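Local coordinates for Oxidored_FMN domain-containing protein ([Pseudomonas] geniculata N1, PDB 6L6J), which probably oxidises the amine 6-hydroxypseudooxynicotine, a nicotine-derived compound, using bound FMN and a [4Fe-4S] cluster, at residues Q14-V18 with G216-A220; F148-R153 with E206-V211. All blocks are in the same frame, centred on the assembly; numbering follows the deposited sequence.

In the fold
Both contacts belong to the FMN-binding TIM barrel that forms the N-terminal part of the chain. The chain first makes the hairpin of strands 13-15 and 18-20, then enters the barrel at strand 24-26. After three barrel strands it runs along helix 142-162, forms strand 166-171 and reaches helix 197-215; interaction 2 closes this smaller loop by laying the two helices side by side. Four residues beyond 206-211 helix 197-215 ends, and the loop leading to strand 220-229 meets the hairpin turn in interaction 1. Interaction 2 thus lies wholly within the longer loop of interaction 1, their centres about 17 Å apart. Together they tie neighbouring outer helices to each other and the N-terminal hairpin to the barrel.

Interaction 1. Residues Q14-V18 with G216-A220; sequences QIGPV and GDTCA
Pro17 and Ala220 carry most of this contact, with Val18 adding less. Ile15 to Val18 form a type II' beta turn, closed by two backbone hydrogen bonds, Ile15 N to Val18 O (2.9 Å) and Val18 N to Ile15 O (3.1 Å). Gly16 takes the first corner at phi/psi 50/-133, where positive phi favours glycine and a CB would clash with the next proline; Pro17, at -78/2, suits the second. The Pro17 ring lies against the backbone of 216-220, with Pro17 CB 3.3 Å from Asp217 O and Pro17 CG 3.6 Å from Gly216 O. The CA atoms of Gly16 and Ala220 are 4.9 Å apart, those of Pro17 and Thr218 5.6 Å. Small Ala220 fits against the turn: its CB lies 3.4 Å from Ile15 O, 3.7 Å from Ile15 CG2 and 4.0 Å from Val18 CG2. The CA-to-CB bond of Thr218 points away, and its OG1 is hydrogen-bonded to Lys160 NZ. Here an N-terminal beta hairpin packs on the helix-to-strand loop entering a TIM-barrel strand.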
loop_
_atom_site.group_PDB
_atom_site.type_symbol
_atom_site.label_atom_id
_atom_site.label_comp_id
_atom_site.label_asym_id
_atom_site.label_seq_id
_atom_site.Cartn_x
_atom_site.Cartn_y
_atom_site.Cartn_z
ATOM N N GLN A 14 -11.374 -14.046 23.595
ATOM C CA GLN A 14 -10.363 -14.979 24.135
ATOM C C GLN A 14 -9.608 -15.566 22.957
ATOM O O GLN A 14 -10.280 -16.131 22.099
ATOM C CB GLN A 14 -11.000 -16.063 24.999
ATOM C CG GLN A 14 -11.181 -15.613 26.447
ATOM C CD GLN A 14 -11.875 -16.669 27.265
ATOM O OE1 GLN A 14 -11.433 -17.824 27.317
ATOM N NE2 GLN A 14 -12.976 -16.281 27.900
ATOM N N ILE A 15 -8.283 -15.346 22.910
ATOM C CA ILE A 15 -7.321 -15.964 21.953
ATOM C C ILE A 15 -6.368 -16.785 22.796
ATOM O O ILE A 15 -5.448 -16.186 23.370
ATOM C CB ILE A 15 -6.554 -14.936 21.084
ATOM C CG1 ILE A 15 -7.478 -13.917 20.410
ATOM C CG2 ILE A 15 -5.699 -15.656 20.054
ATOM C CD1 ILE A 15 -6.755 -12.754 19.802
ATOM N N GLY A 16 -6.619 -18.090 22.896
ATOM C CA GLY A 16 -5.854 -18.990 23.775
ATOM C C GLY A 16 -5.775 -18.411 25.184
ATOM O O GLY A 16 -6.777 -17.953 25.715
ATOM N N PRO A 17 -4.587 -18.376 25.825
ATOM C CA PRO A 17 -4.487 -17.879 27.195
ATOM C C PRO A 17 -4.506 -16.352 27.354
ATOM O O PRO A 17 -4.353 -15.930 28.454
ATOM C CB PRO A 17 -3.115 -18.401 27.634
ATOM C CG PRO A 17 -2.295 -18.421 26.345
ATOM C CD PRO A 17 -3.288 -18.824 25.281
ATOM N N VAL A 18 -4.657 -15.574 26.281
ATOM C CA VAL A 18 -4.758 -14.083 26.363
ATOM C C VAL A 18 -6.132 -13.669 25.832
ATOM O O VAL A 18 -6.883 -14.549 25.369
ATOM C CB VAL A 18 -3.627 -13.351 25.606
ATOM C CG1 VAL A 18 -2.263 -13.635 26.215
ATOM C CG2 VAL A 18 -3.616 -13.657 24.117
ATOM N N GLY A 216 3.047 -21.948 24.863
ATOM C CA GLY A 216 1.574 -22.027 24.760
ATOM C C GLY A 216 0.840 -21.749 26.068
ATOM O O GLY A 216 -0.356 -21.419 25.991
ATOM N N ASP A 217 1.499 -21.916 27.221
ATOM C CA ASP A 217 0.895 -21.722 28.573
ATOM C C ASP A 217 0.402 -20.271 28.696
ATOM O O ASP A 217 -0.731 -20.091 29.154
ATOM C CB ASP A 217 1.843 -22.130 29.713
ATOM C CG ASP A 217 3.320 -21.761 29.537
ATOM O OD1 ASP A 217 3.694 -21.216 28.463
ATOM O OD2 ASP A 217 4.105 -22.034 30.486
ATOM N N THR A 218 1.195 -19.291 28.254
ATOM C CA THR A 218 0.967 -17.828 28.470
ATOM C C THR A 218 0.849 -17.033 27.152
ATOM O O THR A 218 0.275 -15.926 27.185
ATOM C CB THR A 218 2.106 -17.239 29.313
ATOM O OG1 THR A 218 3.346 -17.532 28.660
ATOM C CG2 THR A 218 2.106 -17.775 30.728
ATOM N N CYS A 219 1.420 -17.519 26.044
ATOM C CA CYS A 219 1.262 -16.900 24.696
ATOM C C CYS A 219 0.268 -17.710 23.857
ATOM O O CYS A 219 0.359 -18.951 23.860
ATOM C CB CYS A 219 2.583 -16.833 23.953
ATOM S SG CYS A 219 3.864 -15.975 24.887
ATOM N N ALA A 220 -0.656 -17.034 23.181
ATOM C CA ALA A 220 -1.455 -17.635 22.095
ATOM C C ALA A 220 -0.514 -17.976 20.924
ATOM O O ALA A 220 0.442 -17.210 20.675
ATOM C CB ALA A 220 -2.544 -16.688 21.671
#

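Interaction 2. Residues F148-R153 with E206-V211; sequences FRRWYR and ETLSDV. With SO4 (sulfate ion), chain F.
Arg149 forms a salt bridge with Asp210: Arg149 NE donates to Asp210 OD2 at 2.8 Å, NH2 to the same OD2 at 3.1 Å, and NH2 more weakly to Asp210 OD1 at 3.3 Å. With chi angles m, t, p and a nearly trans chi4, the arginine brings its guanidinium edge to the carboxylate. Glu206 completes the network through charge alone, its OE1 3.6 Å from Arg149 NH1 but well out of the guanidinium plane; that oxygen is hydrogen-bonded to Tyr193. Beneath these charges, Thr207 CG2 sits over the Tyr152 ring in a CH-pi contact, 3.8 Å from the centroid, while Val211 CG2 lies 4.1 Å from Tyr152 CD1. Tyr152 OH is hydrogen-bonded to backbone Leu104 O and Tyr170 N in barrel strands 99-105 and 166-171. Elsewhere, a sulfate, probably from the crystallisation liquor, is hydrogen-bonded to Arg150 NH1 (O1, 2.8 Å), Arg150 NH2 (O3, a very short 2.4 Å), Trp151 NE1 (O3, 3.2 Å) and His64. The two helix axes approach to 9.2 Å, with CA atoms 5.9 Å apart for Arg149 and Thr207 and 5.1 Å for Arg153 and Val211. Neighbouring outer helices, running the same general way and here crossing at -38°, are characteristic of the TIM barrel.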
loop_
_atom_site.group_PDB
_atom_site.type_symbol
_atom_site.label_atom_id
_atom_site.label_comp_id
_atom_site.label_asym_id
_atom_site.label_seq_id
_atom_site.Cartn_x
_atom_site.Cartn_y
_atom_site.Cartn_z
ATOM N N PHE A 148 15.946 -26.424 11.932
ATOM C CA PHE A 148 14.911 -25.413 11.588
ATOM C C PHE A 148 13.864 -25.346 12.718
ATOM O O PHE A 148 13.416 -24.223 13.077
ATOM C CB PHE A 148 14.315 -25.720 10.209
ATOM C CG PHE A 148 12.972 -25.092 9.947
ATOM C CD1 PHE A 148 11.813 -25.672 10.428
ATOM C CD2 PHE A 148 12.858 -23.928 9.203
ATOM C CE1 PHE A 148 10.579 -25.104 10.168
ATOM C CE2 PHE A 148 11.623 -23.360 8.939
ATOM C CZ PHE A 148 10.489 -23.950 9.426
ATOM N N ARG A 149 13.467 -26.506 13.249
ATOM C CA ARG A 149 12.490 -26.597 14.358
ATOM C C ARG A 149 13.106 -26.012 15.630
ATOM O O ARG A 149 12.404 -25.267 16.331
ATOM C CB ARG A 149 12.063 -28.050 14.539
ATOM C CG ARG A 149 11.190 -28.570 13.408
ATOM C CD ARG A 149 10.991 -30.059 13.537
ATOM N NE ARG A 149 10.349 -30.424 14.791
ATOM C CZ ARG A 149 10.130 -31.673 15.188
ATOM N NH1 ARG A 149 10.527 -32.689 14.444
ATOM N NH2 ARG A 149 9.511 -31.906 16.327
ATOM N N ARG A 150 14.382 -26.309 15.885
ATOM C CA ARG A 150 15.173 -25.671 16.967
ATOM C C ARG A 150 15.025 -24.152 16.799
ATOM O O ARG A 150 14.538 -23.529 17.750
ATOM C CB ARG A 150 16.614 -26.190 16.955
ATOM C CG ARG A 150 17.522 -25.650 18.057
ATOM C CD ARG A 150 18.921 -26.270 18.013
ATOM N NE ARG A 150 19.586 -26.205 16.703
ATOM C CZ ARG A 150 20.350 -25.198 16.281
ATOM N NH1 ARG A 150 20.554 -24.141 17.047
ATOM N NH2 ARG A 150 20.903 -25.240 15.083
ATOM N N TRP A 151 15.320 -23.600 15.614
ATOM C CA TRP A 151 15.284 -22.131 15.345
ATOM C C TRP A 151 13.904 -21.573 15.690
ATOM O O TRP A 151 13.832 -20.494 16.285
ATOM C CB TRP A 151 15.636 -21.760 13.893
ATOM C CG TRP A 151 16.913 -22.319 13.351
ATOM C CD1 TRP A 151 18.035 -22.667 14.048
ATOM C CD2 TRP A 151 17.207 -22.574 11.967
ATOM N NE1 TRP A 151 18.993 -23.155 13.191
ATOM C CE2 TRP A 151 18.511 -23.111 11.909
ATOM C CE3 TRP A 151 16.501 -22.404 10.775
ATOM C CZ2 TRP A 151 19.108 -23.490 10.710
ATOM C CZ3 TRP A 151 17.076 -22.819 9.594
ATOM C CH2 TRP A 151 18.363 -23.350 9.563
ATOM N N TYR A 152 12.840 -22.268 15.300
ATOM C CA TYR A 152 11.446 -21.765 15.447
ATOM C C TYR A 152 11.145 -21.722 16.941
ATOM O O TYR A 152 11.036 -20.624 17.480
ATOM C CB TYR A 152 10.448 -22.586 14.623
ATOM C CG TYR A 152 9.572 -21.738 13.738
ATOM C CD1 TYR A 152 8.835 -20.684 14.261
ATOM C CD2 TYR A 152 9.482 -21.965 12.373
ATOM C CE1 TYR A 152 8.029 -19.889 13.461
ATOM C CE2 TYR A 152 8.675 -21.183 11.561
ATOM C CZ TYR A 152 7.947 -20.137 12.105
ATOM O OH TYR A 152 7.163 -19.343 11.315
ATOM N N ARG A 153 11.107 -22.893 17.579
ATOM C CA ARG A 153 11.011 -23.084 19.057
ATOM C C ARG A 153 11.799 -21.973 19.779
ATOM O O ARG A 153 11.185 -21.235 20.545
ATOM C CB ARG A 153 11.507 -24.497 19.402
ATOM C CG ARG A 153 11.509 -24.858 20.880
ATOM C CD ARG A 153 12.398 -26.066 21.155
ATOM N NE ARG A 153 13.781 -25.738 21.530
ATOM C CZ ARG A 153 14.862 -26.482 21.236
ATOM N NH1 ARG A 153 14.753 -27.606 20.536
ATOM N NH2 ARG A 153 16.063 -26.087 21.635
ATOM N N GLU A 206 4.526 -30.279 12.721
ATOM C CA GLU A 206 5.656 -30.487 13.677
ATOM C C GLU A 206 6.153 -29.149 14.255
ATOM O O GLU A 206 6.521 -29.108 15.419
ATOM C CB GLU A 206 6.820 -31.200 12.984
ATOM C CG GLU A 206 6.572 -32.669 12.714
ATOM C CD GLU A 206 7.769 -33.359 12.093
ATOM O OE1 GLU A 206 8.575 -32.671 11.440
ATOM O OE2 GLU A 206 7.900 -34.581 12.280
ATOM N N THR A 207 6.187 -28.089 13.461
ATOM C CA THR A 207 6.623 -26.749 13.910
ATOM C C THR A 207 5.590 -26.225 14.917
ATOM O O THR A 207 5.961 -26.015 16.107
ATOM C CB THR A 207 6.877 -25.843 12.698
ATOM O OG1 THR A 207 7.953 -26.442 11.974
ATOM C CG2 THR A 207 7.264 -24.426 13.056
ATOM N N LEU A 208 4.343 -26.059 14.462
ATOM C CA LEU A 208 3.185 -25.534 15.241
ATOM C C LEU A 208 3.134 -26.152 16.645
ATOM O O LEU A 208 2.988 -25.370 17.637
ATOM C CB LEU A 208 1.905 -25.863 14.477
ATOM C CG LEU A 208 0.615 -25.425 15.147
ATOM C CD1 LEU A 208 0.618 -23.923 15.384
ATOM C CD2 LEU A 208 -0.592 -25.827 14.309
ATOM N N SER A 209 3.223 -27.490 16.709
ATOM C CA SER A 209 3.293 -28.296 17.955
ATOM C C SER A 209 4.505 -27.876 18.798
ATOM O O SER A 209 4.338 -27.779 20.030
ATOM C CB SER A 209 3.328 -29.772 17.633
ATOM O OG SER A 209 3.838 -30.539 18.717
ATOM N N ASP A 210 5.683 -27.658 18.188
ATOM C CA ASP A 210 6.921 -27.300 18.945
ATOM C C ASP A 210 6.740 -25.940 19.614
ATOM O O ASP A 210 7.136 -25.802 20.774
ATOM C CB ASP A 210 8.171 -27.320 18.073
ATOM C CG ASP A 210 8.558 -28.733 17.707
ATOM O OD1 ASP A 210 7.861 -29.663 18.180
ATOM O OD2 ASP A 210 9.515 -28.888 16.920
ATOM N N VAL A 211 6.135 -24.995 18.903
ATOM C CA VAL A 211 5.944 -23.598 19.377
ATOM C C VAL A 211 4.867 -23.606 20.476
ATOM O O VAL A 211 5.036 -22.921 21.516
ATOM C CB VAL A 211 5.569 -22.676 18.208
ATOM C CG1 VAL A 211 5.405 -21.247 18.688
ATOM C CG2 VAL A 211 6.581 -22.738 17.068
HETATM S S SO4 F . 22.656 -22.552 14.325
HETATM O O1 SO4 F . 21.807 -22.206 15.433
HETATM O O2 SO4 F . 24.000 -22.829 14.808
HETATM O O3 SO4 F . 22.108 -23.713 13.659
HETATM O O4 SO4 F . 22.711 -21.442 13.404
#